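Local coordinates for protein aromatic amino acid aminotransferase I (Candida albicans WO-1, PDB 6HNU) that probably transfers the amino group of aromatic L-amino acids to 2-oxoglutarate, using pyridoxal 5'-phosphate as cofactor, at residues 45-50 with 103-108; 160-165 with 210-215; 164-169 with 216-221. All coordinates share one frame; numbering follows the deposited sequence. Where two conformers were deposited one is given.

Contact 1: 45-50 with 103-108; sequences GGLPLS and LQYGST. With PLP (pyridoxal-5'-phosphate), chain D; PHE (phenylalanine), chain E.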
loop_
_atom_site.group_PDB
_atom_site.type_symbol
_atom_site.label_atom_id
_atom_site.label_comp_id
_atom_site.label_asym_id
_atom_site.label_seq_id
_atom_site.Cartn_x
_atom_site.Cartn_y
_atom_site.Cartn_z
ATOM N N GLY B 45 -9.776 -22.152 -6.205
ATOM C CA GLY B 45 -9.241 -20.942 -5.546
ATOM C C GLY B 45 -7.766 -21.038 -5.187
ATOM O O GLY B 45 -7.080 -22.017 -5.602
ATOM N N GLY B 46 -7.274 -20.028 -4.450
ATOM C CA GLY B 46 -5.845 -19.876 -4.092
ATOM C C GLY B 46 -5.632 -19.468 -2.638
ATOM O O GLY B 46 -4.512 -18.999 -2.318
ATOM N N LEU B 47 -6.638 -19.644 -1.778
ATOM C CA LEU B 47 -6.587 -19.119 -0.384
ATOM C C LEU B 47 -5.781 -20.070 0.485
ATOM O O LEU B 47 -6.035 -21.266 0.484
ATOM C CB LEU B 47 -7.991 -19.004 0.199
ATOM C CG LEU B 47 -8.855 -17.847 -0.278
ATOM C CD1 LEU B 47 -10.065 -17.702 0.649
ATOM C CD2 LEU B 47 -8.081 -16.535 -0.365
ATOM N N PRO B 48 -4.842 -19.576 1.314
ATOM C CA PRO B 48 -4.166 -20.447 2.259
ATOM C C PRO B 48 -5.203 -20.707 3.357
ATOM O O PRO B 48 -6.242 -20.051 3.406
ATOM C CB PRO B 48 -2.964 -19.615 2.695
ATOM C CG PRO B 48 -3.532 -18.209 2.694
ATOM C CD PRO B 48 -4.465 -18.169 1.499
ATOM N N LEU B 49 -4.912 -21.680 4.207
ATOM C CA LEU B 49 -5.834 -22.096 5.286
ATOM C C LEU B 49 -5.385 -21.300 6.517
ATOM O O LEU B 49 -4.144 -21.139 6.724
ATOM C CB LEU B 49 -5.846 -23.634 5.447
ATOM C CG LEU B 49 -4.534 -24.438 5.330
ATOM C CD1 LEU B 49 -3.782 -24.265 4.003
ATOM C CD2 LEU B 49 -3.598 -24.168 6.495
ATOM N N SER B 50 -6.331 -20.777 7.292
ATOM C CA SER B 50 -6.033 -19.988 8.515
ATOM C C SER B 50 -5.333 -20.875 9.567
ATOM O O SER B 50 -4.672 -20.319 10.460
ATOM C CB SER B 50 -7.270 -19.290 9.031
ATOM O OG SER B 50 -8.101 -20.172 9.781
ATOM N N LEU B 103 -6.446 -11.630 8.959
ATOM C CA LEU B 103 -5.114 -12.025 8.399
ATOM C C LEU B 103 -5.278 -12.895 7.132
ATOM O O LEU B 103 -4.257 -13.274 6.513
ATOM C CB LEU B 103 -4.294 -12.751 9.480
ATOM C CG LEU B 103 -3.877 -11.903 10.672
ATOM C CD1 LEU B 103 -2.931 -12.696 11.561
ATOM C CD2 LEU B 103 -3.213 -10.597 10.214
ATOM N N GLN B 104 -6.520 -13.168 6.721
ATOM C CA GLN B 104 -6.844 -13.831 5.433
ATOM C C GLN B 104 -6.973 -12.764 4.338
ATOM O O GLN B 104 -7.360 -11.642 4.650
ATOM C CB GLN B 104 -8.142 -14.634 5.570
ATOM C CG GLN B 104 -8.513 -15.459 4.339
ATOM C CD GLN B 104 -7.399 -16.370 3.874
ATOM O OE1 GLN B 104 -6.486 -15.957 3.160
ATOM N NE2 GLN B 104 -7.452 -17.631 4.287
ATOM N N TYR B 105 -6.753 -13.106 3.074
ATOM C CA TYR B 105 -7.185 -12.209 1.973
ATOM C C TYR B 105 -8.683 -11.927 2.156
ATOM O O TYR B 105 -9.432 -12.815 2.615
ATOM C CB TYR B 105 -6.938 -12.838 0.612
ATOM C CG TYR B 105 -5.494 -13.036 0.230
ATOM C CD1 TYR B 105 -4.730 -11.974 -0.219
ATOM C CD2 TYR B 105 -4.905 -14.283 0.296
ATOM C CE1 TYR B 105 -3.433 -12.153 -0.647
ATOM C CE2 TYR B 105 -3.585 -14.473 -0.082
ATOM C CZ TYR B 105 -2.854 -13.404 -0.558
ATOM O OH TYR B 105 -1.572 -13.586 -0.932
ATOM N N GLY B 106 -9.144 -10.726 1.819
ATOM C CA GLY B 106 -10.590 -10.458 1.808
ATOM C C GLY B 106 -10.974 -9.374 0.825
ATOM O O GLY B 106 -10.122 -8.982 0.003
ATOM N N SER B 107 -12.211 -8.885 0.919
ATOM C CA SER B 107 -12.769 -7.834 0.026
ATOM C C SER B 107 -11.855 -6.603 0.086
ATOM O O SER B 107 -11.486 -6.167 1.223
ATOM C CB SER B 107 -14.175 -7.464 0.402
ATOM O OG SER B 107 -14.584 -6.306 -0.328
ATOM N N THR B 108 -11.523 -6.038 -1.071
ATOM C CA THR B 108 -10.644 -4.839 -1.152
ATOM C C THR B 108 -11.429 -3.590 -0.693
ATOM O O THR B 108 -10.801 -2.570 -0.443
ATOM C CB THR B 108 -10.038 -4.722 -2.562
ATOM O OG1 THR B 108 -8.954 -5.655 -2.666
ATOM C CG2 THR B 108 -9.495 -3.345 -2.862
HETATM N N1 PLP D . 1.997 -13.138 -7.027
HETATM C C2 PLP D . 1.469 -14.288 -7.438
HETATM C C2A PLP D . 2.002 -14.919 -8.672
HETATM C C3 PLP D . 0.421 -14.908 -6.726
HETATM O O3 PLP D . -0.104 -16.069 -7.208
HETATM C C4 PLP D . -0.089 -14.276 -5.573
HETATM C C4A PLP D . -1.198 -14.895 -4.839
HETATM C C5 PLP D . 0.485 -13.067 -5.168
HETATM C C6 PLP D . 1.473 -12.519 -5.950
HETATM C C5A PLP D . -0.015 -12.335 -3.957
HETATM O O4P PLP D . 1.076 -11.751 -3.187
HETATM P P PLP D . 0.872 -10.817 -1.894
HETATM O O1P PLP D . 0.326 -9.487 -2.419
HETATM O O2P PLP D . 2.268 -10.805 -1.337
HETATM O O3P PLP D . -0.124 -11.552 -0.989
HETATM N N PHE E . -2.571 -14.909 -5.232
HETATM C CA PHE E . -3.938 -14.915 -4.604
HETATM C C PHE E . -4.875 -15.792 -5.455
HETATM O O PHE E . -6.025 -15.429 -5.737
HETATM C CB PHE E . -4.426 -13.472 -4.414
HETATM C CG PHE E . -5.908 -13.309 -4.182
HETATM C CD1 PHE E . -6.572 -14.086 -3.242
HETATM C CD2 PHE E . -6.637 -12.380 -4.909
HETATM C CE1 PHE E . -7.936 -13.932 -3.031
HETATM C CE2 PHE E . -7.998 -12.225 -4.690
HETATM C CZ PHE E . -8.644 -12.996 -3.749
HETATM O OXT PHE E . -4.501 -16.901 -5.885
#
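Q104 sends CG anti to its backbone N (chi1 -175°), and the bend at chi2 (53°) then turns CD toward P48. The carboxamide and the proline ring meet tip to tip. Amide NE2 of Q104 donates to O of P48 at 2.8 Å. The bond is moderately bent, and the donor is tilted from the plane of that carbonyl. The acceptor itself stays close to the amide plane of Q104. OE1 of Q104 faces CD of P48 at 3.4 Å and also accepts from N of Y105 at 2.9 Å. Both ends of the amide are therefore engaged, which fixes its rotation.

One methyl of L47 meets three groups. CD2 of L47 lies 3.7 Å from CE1 of the bound phenylalanine. CD2 of Y105 and OE1 of Q104 are close to the same methyl. CD of P48 sits at the edge of the Y105 ring, near its plane, and the two side chains cross at about a right angle.

Both segments are irregular loops that reach the active site of the second subunit. This shared site at the dimer interface is characteristic of fold-type I pyridoxal-phosphate enzymes. Y105 OH donates a very short bond, 2.5 Å, to O3P of the cofactor. That cofactor is also held by T142, S297 and R307 of the second subunit. Y105 OH is bonded to K300 of the second subunit as well.

CD1 of the bound phenylalanine lies over one face of the Y105 ring, toward its rim, 3.8 Å from CG of Y105. G46 has no CB, and the phenylalanine OXT approaches CA of G46 to 3.7 Å. P304 of the second subunit packs on P48, Q104 and Y105.

Contact 2: 160-165 with 210-215; sequences LVEEYT and LYTICT. With PLP (pyridoxal-5'-phosphate), chain I.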
loop_
_atom_site.group_PDB
_atom_site.type_symbol
_atom_site.label_atom_id
_atom_site.label_comp_id
_atom_site.label_asym_id
_atom_site.label_seq_id
_atom_site.Cartn_x
_atom_site.Cartn_y
_atom_site.Cartn_z
ATOM N N LEU B 160 -6.112 21.264 -10.806
ATOM C CA LEU B 160 -5.852 22.514 -10.078
ATOM C C LEU B 160 -5.355 22.125 -8.690
ATOM O O LEU B 160 -5.949 21.177 -8.085
ATOM C CB LEU B 160 -7.117 23.372 -10.008
ATOM C CG LEU B 160 -7.780 23.668 -11.361
ATOM C CD1 LEU B 160 -9.075 24.400 -11.138
ATOM C CD2 LEU B 160 -6.835 24.468 -12.225
ATOM N N VAL B 161 -4.309 22.821 -8.239
ATOM C CA VAL B 161 -3.722 22.668 -6.878
ATOM C C VAL B 161 -3.601 24.055 -6.258
ATOM O O VAL B 161 -3.491 25.027 -7.018
ATOM C CB VAL B 161 -2.371 21.936 -6.882
ATOM C CG1 VAL B 161 -2.452 20.548 -7.535
ATOM C CG2 VAL B 161 -1.274 22.760 -7.559
ATOM N N GLU B 162 -3.571 24.117 -4.917
ATOM C CA GLU B 162 -3.229 25.333 -4.153
ATOM C C GLU B 162 -1.834 25.797 -4.599
ATOM O O GLU B 162 -0.943 24.955 -4.774
ATOM C CB GLU B 162 -3.386 25.076 -2.655
ATOM C CG GLU B 162 -4.852 24.901 -2.314
ATOM C CD GLU B 162 -5.199 24.088 -1.083
ATOM O OE1 GLU B 162 -4.484 23.123 -0.788
ATOM O OE2 GLU B 162 -6.254 24.392 -0.497
ATOM N N GLU B 163 -1.629 27.103 -4.781
ATOM C CA GLU B 163 -0.358 27.575 -5.390
ATOM C C GLU B 163 0.814 27.285 -4.458
ATOM O O GLU B 163 1.912 27.202 -4.975
ATOM C CB GLU B 163 -0.381 29.055 -5.779
ATOM C CG GLU B 163 -0.295 29.995 -4.600
ATOM C CD GLU B 163 -0.241 31.475 -4.969
ATOM O OE1 GLU B 163 -1.089 32.210 -4.478
ATOM O OE2 GLU B 163 0.648 31.862 -5.701
ATOM N N TYR B 164 0.597 27.112 -3.150
ATOM C CA TYR B 164 1.545 26.499 -2.199
ATOM C C TYR B 164 0.876 25.259 -1.627
ATOM O O TYR B 164 -0.244 25.382 -1.115
ATOM C CB TYR B 164 1.947 27.400 -1.037
ATOM C CG TYR B 164 2.611 28.666 -1.499
ATOM C CD1 TYR B 164 1.855 29.767 -1.853
ATOM C CD2 TYR B 164 3.967 28.717 -1.697
ATOM C CE1 TYR B 164 2.437 30.920 -2.362
ATOM C CE2 TYR B 164 4.586 29.883 -2.139
ATOM C CZ TYR B 164 3.813 30.983 -2.488
ATOM O OH TYR B 164 4.374 32.128 -2.976
ATOM N N THR B 165 1.508 24.109 -1.802
ATOM C CA THR B 165 0.847 22.837 -1.389
ATOM C C THR B 165 1.895 21.784 -1.019
ATOM O O THR B 165 3.101 22.095 -0.964
ATOM C CB THR B 165 -0.124 22.390 -2.489
ATOM O OG1 THR B 165 -0.945 21.372 -1.896
ATOM C CG2 THR B 165 0.563 21.933 -3.754
ATOM N N LEU B 210 -9.964 19.802 -8.613
ATOM C CA LEU B 210 -9.192 20.662 -7.697
ATOM C C LEU B 210 -8.767 19.827 -6.497
ATOM O O LEU B 210 -9.615 19.114 -5.943
ATOM C CB LEU B 210 -10.040 21.867 -7.269
ATOM C CG LEU B 210 -9.508 22.615 -6.043
ATOM C CD1 LEU B 210 -8.241 23.374 -6.354
ATOM C CD2 LEU B 210 -10.557 23.564 -5.485
ATOM N N TYR B 211 -7.477 19.879 -6.184
ATOM C CA TYR B 211 -6.845 19.206 -5.029
ATOM C C TYR B 211 -6.684 20.273 -3.955
ATOM O O TYR B 211 -5.966 21.229 -4.197
ATOM C CB TYR B 211 -5.504 18.567 -5.445
ATOM C CG TYR B 211 -4.646 18.077 -4.304
ATOM C CD1 TYR B 211 -5.020 16.977 -3.549
ATOM C CD2 TYR B 211 -3.476 18.729 -3.951
ATOM C CE1 TYR B 211 -4.277 16.542 -2.472
ATOM C CE2 TYR B 211 -2.701 18.313 -2.881
ATOM C CZ TYR B 211 -3.116 17.222 -2.129
ATOM O OH TYR B 211 -2.365 16.823 -1.075
ATOM N N THR B 212 -7.320 20.095 -2.800
ATOM C CA THR B 212 -7.318 21.070 -1.702
ATOM C C THR B 212 -7.029 20.377 -0.379
ATOM O O THR B 212 -7.714 19.413 -0.014
ATOM C CB THR B 212 -8.599 21.925 -1.707
ATOM O OG1 THR B 212 -8.518 22.832 -0.620
ATOM C CG2 THR B 212 -9.891 21.148 -1.568
ATOM N N ILE B 213 -6.085 20.927 0.361
ATOM C CA ILE B 213 -5.907 20.559 1.790
ATOM C C ILE B 213 -6.611 21.656 2.573
ATOM O O ILE B 213 -5.936 22.585 3.062
ATOM C CB ILE B 213 -4.408 20.429 2.105
ATOM C CG1 ILE B 213 -3.683 19.590 1.054
ATOM C CG2 ILE B 213 -4.213 19.881 3.500
ATOM C CD1 ILE B 213 -2.189 19.828 0.963
ATOM N N CYS B 214 -7.941 21.583 2.680
ATOM C CA CYS B 214 -8.714 22.797 2.938
ATOM C C CYS B 214 -8.713 23.133 4.434
ATOM O O CYS B 214 -9.025 24.272 4.736
ATOM C CB CYS B 214 -10.094 22.703 2.321
ATOM S SG CYS B 214 -10.968 21.166 2.667
ATOM N N THR B 215 -8.396 22.185 5.316
ATOM C CA THR B 215 -8.327 22.385 6.783
ATOM C C THR B 215 -6.886 22.247 7.278
ATOM O O THR B 215 -6.324 21.136 7.220
ATOM C CB THR B 215 -9.267 21.432 7.530
ATOM O OG1 THR B 215 -10.532 21.462 6.860
ATOM C CG2 THR B 215 -9.435 21.828 8.978
HETATM N N1 PLP I . -1.740 14.669 2.651
HETATM C C2 PLP I . -1.235 15.805 3.139
HETATM C C2A PLP I . -1.665 17.095 2.535
HETATM C C3 PLP I . -0.318 15.798 4.188
HETATM O O3 PLP I . 0.212 16.992 4.592
HETATM C C4 PLP I . 0.092 14.561 4.725
HETATM C C4A PLP I . 1.076 14.528 5.805
HETATM C C5 PLP I . -0.477 13.381 4.227
HETATM C C6 PLP I . -1.359 13.487 3.182
HETATM C C5A PLP I . -0.031 12.021 4.705
HETATM O O4P PLP I . -1.175 11.167 4.980
HETATM P P PLP I . -1.069 9.671 5.361
HETATM O O1P PLP I . -2.514 9.355 5.673
HETATM O O2P PLP I . -0.114 9.588 6.584
HETATM O O3P PLP I . -0.514 8.921 4.152
HETATM O O HOH W 1 -3.456 21.830 -2.999
#
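E162, T165 and Y211 grip one water from four directions. The water accepts from N of E162 at 3.0 Å and from OG1 of T165. It donates to OE1 of E162 at 2.8 Å and to O of Y211 at 2.8 Å. All four of its bonds are thus made by protein atoms.

The water sits where two parallel strands part. Strands 158-162 and 209-212 are neighbours in the mixed central sheet of the large domain, and their short segments run 21° apart. N of Y211 still bonds O of L160 at 2.8 Å. One step on, the strands spread, and the water links N of E162 to O of Y211 in place of a direct bond.

E162 then reaches across with its carboxylate. OE1 of E162 accepts from backbone N of I213 at 3.0 Å, nearly straight at 172°, on the syn side but somewhat out of the carboxylate plane. OE2 of E162 accepts from OG1 of T212 at 2.8 Å, and this hydroxyl lies above the carboxylate plane, 51° out of it. Q217 NE2 adds a further bond to OE1 of E162.

Apolar groups flank the ladder. CB of L160 meets CD1 of L210, while V161 CG1 and Y211 CD2 touch among the side chains that point the other way. Beyond the strand ends the chain turns to the cofactor, as in other fold-type I enzymes. CD1 of I213 lies against the cofactor methyl C2A, and Y211 OH bonds D246.

The E162 carboxylate is buried and takes bonds from two backbone or amide N-H groups, a hydroxyl and a water. That supply of donors would favour the ionised form and hold the carboxylate in one orientation, joining the C-terminal ends of the two strands next to the cofactor-contacting I213.

Contact 3: 164-169 with 216-221; sequences YTFSSA and GQNPTG. With PLP (pyridoxal-5'-phosphate), chain I; PHE (phenylalanine), chain J.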
loop_
_atom_site.group_PDB
_atom_site.type_symbol
_atom_site.label_atom_id
_atom_site.label_comp_id
_atom_site.label_asym_id
_atom_site.label_seq_id
_atom_site.Cartn_x
_atom_site.Cartn_y
_atom_site.Cartn_z
ATOM N N TYR B 164 0.597 27.112 -3.150
ATOM C CA TYR B 164 1.545 26.499 -2.199
ATOM C C TYR B 164 0.876 25.259 -1.627
ATOM O O TYR B 164 -0.244 25.382 -1.115
ATOM C CB TYR B 164 1.947 27.400 -1.037
ATOM C CG TYR B 164 2.611 28.666 -1.499
ATOM C CD1 TYR B 164 1.855 29.767 -1.853
ATOM C CD2 TYR B 164 3.967 28.717 -1.697
ATOM C CE1 TYR B 164 2.437 30.920 -2.362
ATOM C CE2 TYR B 164 4.586 29.883 -2.139
ATOM C CZ TYR B 164 3.813 30.983 -2.488
ATOM O OH TYR B 164 4.374 32.128 -2.976
ATOM N N THR B 165 1.508 24.109 -1.802
ATOM C CA THR B 165 0.847 22.837 -1.389
ATOM C C THR B 165 1.895 21.784 -1.019
ATOM O O THR B 165 3.101 22.095 -0.964
ATOM C CB THR B 165 -0.124 22.390 -2.489
ATOM O OG1 THR B 165 -0.945 21.372 -1.896
ATOM C CG2 THR B 165 0.563 21.933 -3.754
ATOM N N PHE B 166 1.444 20.546 -0.805
ATOM C CA PHE B 166 2.226 19.424 -0.255
ATOM C C PHE B 166 3.179 18.883 -1.321
ATOM O O PHE B 166 2.707 18.546 -2.399
ATOM C CB PHE B 166 1.207 18.388 0.216
ATOM C CG PHE B 166 1.757 17.188 0.924
ATOM C CD1 PHE B 166 2.896 17.284 1.707
ATOM C CD2 PHE B 166 1.098 15.966 0.819
ATOM C CE1 PHE B 166 3.356 16.181 2.405
ATOM C CE2 PHE B 166 1.586 14.854 1.482
ATOM C CZ PHE B 166 2.707 14.966 2.283
ATOM N N SER B 167 4.487 18.875 -1.082
ATOM C CA SER B 167 5.497 18.454 -2.090
ATOM C C SER B 167 5.247 17.023 -2.599
ATOM O O SER B 167 5.335 16.833 -3.815
ATOM C CB SER B 167 6.898 18.629 -1.558
ATOM O OG SER B 167 7.150 20.019 -1.344
ATOM N N SER B 168 4.879 16.096 -1.713
ATOM C CA SER B 168 4.603 14.675 -2.045
ATOM C C SER B 168 3.446 14.589 -3.036
ATOM O O SER B 168 3.527 13.746 -3.929
ATOM C CB SER B 168 4.335 13.836 -0.826
ATOM O OG SER B 168 5.458 13.869 0.032
ATOM N N ALA B 169 2.404 15.436 -2.890
ATOM C CA ALA B 169 1.246 15.383 -3.809
ATOM C C ALA B 169 1.680 15.827 -5.214
ATOM O O ALA B 169 1.210 15.235 -6.225
ATOM C CB ALA B 169 0.107 16.207 -3.262
ATOM N N GLY B 216 -6.283 23.322 7.785
ATOM C CA GLY B 216 -4.891 23.241 8.267
ATOM C C GLY B 216 -3.944 23.053 7.084
ATOM O O GLY B 216 -3.019 22.169 7.146
ATOM N N GLN B 217 -4.261 23.740 5.996
ATOM C CA GLN B 217 -3.601 23.660 4.670
ATOM C C GLN B 217 -2.079 23.599 4.867
ATOM O O GLN B 217 -1.562 24.335 5.694
ATOM C CB GLN B 217 -3.975 24.871 3.838
ATOM C CG GLN B 217 -3.811 24.740 2.332
ATOM C CD GLN B 217 -2.408 24.962 1.801
ATOM O OE1 GLN B 217 -1.574 25.633 2.415
ATOM N NE2 GLN B 217 -2.145 24.368 0.643
ATOM N N ASN B 218 -1.408 22.682 4.157
ATOM C CA ASN B 218 0.064 22.525 4.196
ATOM C C ASN B 218 0.609 23.178 2.924
ATOM O O ASN B 218 0.339 22.655 1.838
ATOM C CB ASN B 218 0.408 21.041 4.292
ATOM C CG ASN B 218 1.885 20.730 4.339
ATOM O OD1 ASN B 218 2.716 21.627 4.425
ATOM N ND2 ASN B 218 2.220 19.454 4.352
ATOM N N PRO B 219 1.434 24.257 2.966
ATOM C CA PRO B 219 2.098 24.805 4.157
ATOM C C PRO B 219 1.537 26.056 4.856
ATOM O O PRO B 219 2.120 26.460 5.837
ATOM C CB PRO B 219 3.415 25.280 3.494
ATOM C CG PRO B 219 2.958 25.897 2.226
ATOM C CD PRO B 219 1.901 24.944 1.750
ATOM N N THR B 220 0.455 26.640 4.359
ATOM C CA THR B 220 0.002 28.015 4.725
ATOM C C THR B 220 -0.599 28.028 6.135
ATOM O O THR B 220 -0.501 29.072 6.797
ATOM C CB THR B 220 -0.942 28.614 3.691
ATOM O OG1 THR B 220 -2.142 27.827 3.711
ATOM C CG2 THR B 220 -0.327 28.678 2.313
ATOM N N GLY B 221 -1.097 26.896 6.634
ATOM C CA GLY B 221 -1.770 26.861 7.944
ATOM C C GLY B 221 -3.121 27.549 7.838
ATOM O O GLY B 221 -3.811 27.701 8.861
HETATM N N1 PLP I . -1.740 14.669 2.651
HETATM C C2 PLP I . -1.235 15.805 3.139
HETATM C C2A PLP I . -1.665 17.095 2.535
HETATM C C3 PLP I . -0.318 15.798 4.188
HETATM O O3 PLP I . 0.212 16.992 4.592
HETATM C C4 PLP I . 0.092 14.561 4.725
HETATM C C4A PLP I . 1.076 14.528 5.805
HETATM C C5 PLP I . -0.477 13.381 4.227
HETATM C C6 PLP I . -1.359 13.487 3.182
HETATM C C5A PLP I . -0.031 12.021 4.705
HETATM O O4P PLP I . -1.175 11.167 4.980
HETATM P P PLP I . -1.069 9.671 5.361
HETATM O O1P PLP I . -2.514 9.355 5.673
HETATM O O2P PLP I . -0.114 9.588 6.584
HETATM O O3P PLP I . -0.514 8.921 4.152
HETATM N N PHE J . 2.332 15.152 5.627
HETATM C CA PHE J . 3.611 14.685 6.236
HETATM C C PHE J . 4.694 15.728 5.922
HETATM O O PHE J . 4.555 16.891 6.337
HETATM C CB PHE J . 3.934 13.267 5.753
HETATM C CG PHE J . 5.376 12.855 5.884
HETATM C CD1 PHE J . 6.094 13.132 7.041
HETATM C CD2 PHE J . 6.011 12.186 4.847
HETATM C CE1 PHE J . 7.428 12.758 7.148
HETATM C CE2 PHE J . 7.341 11.810 4.959
HETATM C CZ PHE J . 8.044 12.088 6.113
HETATM O OXT PHE J . 5.700 15.449 5.252
#
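A cis peptide bond joins N218 to P219, and both residues bear on the 164-169 segment. The proline ring turns to Y164, with CD of P219 3.5 Å from C of Y164. CB of Y164 packs on CD of P219 at 3.7 Å. O of N218 meets CA of T165 in a CH...O contact.

Q217 ties the loops together. NE2 of Q217 donates to O of Y164 at 2.8 Å, in the plane of that carbonyl. OE1 of Q217 accepts from N of T220 and, at 2.6 Å, from OG1 of T220. Bonds at both ends of the Q217 amide fix its rotation.

This is the cofactor pocket of a class I aminotransferase, in which an Asn-cis-Pro step is a familiar feature. ND2 of N218 donates to cofactor O3 at 3.2 Å in a fairly straight bond (165°), while OD1 of N218 bonds R463.

F166, at the N-cap position of helix 167-175, has CG anti to its backbone N (chi1 -175°). Its ring lies over the pyridine ring, with CE2 of F166 3.4 Å from cofactor C3 and the overlap offset toward the rim. CD1 of F166 comes 3.5 Å from ND2 of N218, with ring and amide planes 36° apart. CZ of F166 approaches N of the bound phenylalanine, whose bond-length spacing from cofactor C4A is consistent with a covalent adduct.

From the N terminus, contact 1 closes first. It joins the loop after strand 41-42 to the loop after helix 99-102. Both later contacts open after contact 1 has closed, and neither touches it; their own spans cross. Contact 2 starts on strand 158-162 and contact 3 in the turn that follows it; they share Y164 and T165. Contact 2 closes a loop through helix 167-175, strand 179-186 and helix 192-200 back to strand 209-212. Contact 3 runs from the start of helix 167-175 to the loop after strand 209-212. They meet through E162 and Q217. Contacts 2 and 3 line their own subunit's cofactor, whereas contact 1 serves that of the second subunit.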